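Local coordinates for multifunctional non-homologous end joining DNA repair protein LigD (Mycobacterium tuberculosis, PDB 2IRU), which probably works with Ku to repair DNA double-strand breaks by non-homologous end joining, this chain being its polymerase domain, at residues P257-W260 against A261-D264. Numbering follows the deposited sequence.
Sequences PRTW and AELD
T259 and E262 close a capping box over the first turn of the short helix 260-263, just after strand 253-257. T259 OG1 takes the backbone N-H of E262 (OG1 to N 3.0 Å). A chi1 of 70° sets that hydroxyl between its own backbone N and carbonyl carbon, within reach of the E262 N-H. In return the E262 side chain, extended beyond CG, runs back across T259 at about a right angle and receives the T259 backbone N-H on OE1 (N to OE1 3.0 Å, 159°), a fairly straight bond that arrives from above the carboxylate plane. The same OE1 lies at the edge of the R258 guanidinium, in a salt bridge with NE whose hydrogen bond is weak (NE to OE1 3.3 Å). R279 pairs with OE2, while R258 NH1 turns to T174 OG1 and the carbonyl of R269. The inner side is the closely packed one: L263, buried, sets CD1 obliquely against the indole of W260 (CD1 to CZ3 4.0 Å), and both side chains pack on A156, P172 and the strand 180-186, where L263 touches L180, a probable substrate-binding residue of the polymerase. A261 and D264 face the looser, solvent side. The chemistry implies a helix start closed by one reciprocal capping box, with the E262 carboxylate held by a backbone N-H and two arginines and so probably kept ionised.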
# COMPACT_ATOMS: atom_id res chain seq x y z
N PRO A 257 2.66 -3.25 -8.72
CA PRO A 257 2.73 -4.72 -8.81
C PRO A 257 3.70 -5.18 -9.89
O PRO A 257 3.79 -4.56 -10.99
CB PRO A 257 1.30 -5.14 -9.18
CG PRO A 257 0.43 -4.05 -8.68
CD PRO A 257 1.29 -2.77 -8.91
N ARG A 258 4.41 -6.27 -9.57
CA ARG A 258 5.40 -6.85 -10.48
C ARG A 258 5.14 -8.34 -10.63
O ARG A 258 4.41 -8.95 -9.82
CB ARG A 258 6.84 -6.65 -9.95
CG ARG A 258 7.17 -5.21 -9.50
CD ARG A 258 6.98 -4.17 -10.60
NE ARG A 258 8.09 -4.13 -11.57
CZ ARG A 258 9.20 -3.41 -11.43
NH1 ARG A 258 9.40 -2.66 -10.34
NH2 ARG A 258 10.12 -3.42 -12.38
N THR A 259 5.71 -8.91 -11.69
CA THR A 259 5.82 -10.38 -11.80
C THR A 259 7.08 -10.88 -11.08
O THR A 259 8.07 -10.15 -10.88
CB THR A 259 5.89 -10.83 -13.27
OG1 THR A 259 7.14 -10.43 -13.83
CG2 THR A 259 4.75 -10.22 -14.11
N TRP A 260 7.06 -12.16 -10.72
CA TRP A 260 8.23 -12.77 -10.09
C TRP A 260 9.45 -12.70 -11.04
O TRP A 260 10.56 -12.40 -10.60
CB TRP A 260 7.90 -14.18 -9.61
CG TRP A 260 7.10 -14.12 -8.32
CD1 TRP A 260 5.74 -14.27 -8.18
CD2 TRP A 260 7.61 -13.81 -7.02
NE1 TRP A 260 5.37 -14.11 -6.85
CE2 TRP A 260 6.50 -13.81 -6.12
CE3 TRP A 260 8.89 -13.54 -6.51
CZ2 TRP A 260 6.65 -13.58 -4.74
CZ3 TRP A 260 9.03 -13.29 -5.13
CH2 TRP A 260 7.91 -13.29 -4.28
N ALA A 261 9.22 -12.89 -12.34
CA ALA A 261 10.31 -12.84 -13.31
C ALA A 261 10.92 -11.45 -13.39
O ALA A 261 12.13 -11.30 -13.58
CB ALA A 261 9.86 -13.33 -14.70
N GLU A 262 10.10 -10.42 -13.18
CA GLU A 262 10.62 -9.07 -13.12
C GLU A 262 11.64 -8.88 -12.00
O GLU A 262 12.60 -8.13 -12.16
CB GLU A 262 9.46 -8.06 -13.02
CG GLU A 262 8.91 -7.72 -14.42
CD GLU A 262 7.57 -7.03 -14.42
OE1 GLU A 262 7.02 -6.76 -13.32
OE2 GLU A 262 7.05 -6.77 -15.54
N LEU A 263 11.43 -9.54 -10.86
CA LEU A 263 12.36 -9.42 -9.74
C LEU A 263 13.73 -10.00 -10.03
O LEU A 263 14.70 -9.62 -9.37
CB LEU A 263 11.79 -10.05 -8.47
CG LEU A 263 10.60 -9.37 -7.81
CD1 LEU A 263 10.47 -9.82 -6.35
CD2 LEU A 263 10.68 -7.84 -7.90
N ASP A 264 13.81 -10.90 -11.01
CA ASP A 264 15.07 -11.55 -11.42
C ASP A 264 15.99 -10.63 -12.24
O ASP A 264 17.10 -11.03 -12.60
CB ASP A 264 14.81 -12.81 -12.25
CG ASP A 264 13.72 -13.69 -11.68
OD1 ASP A 264 12.76 -13.16 -11.08
OD2 ASP A 264 13.79 -14.92 -11.86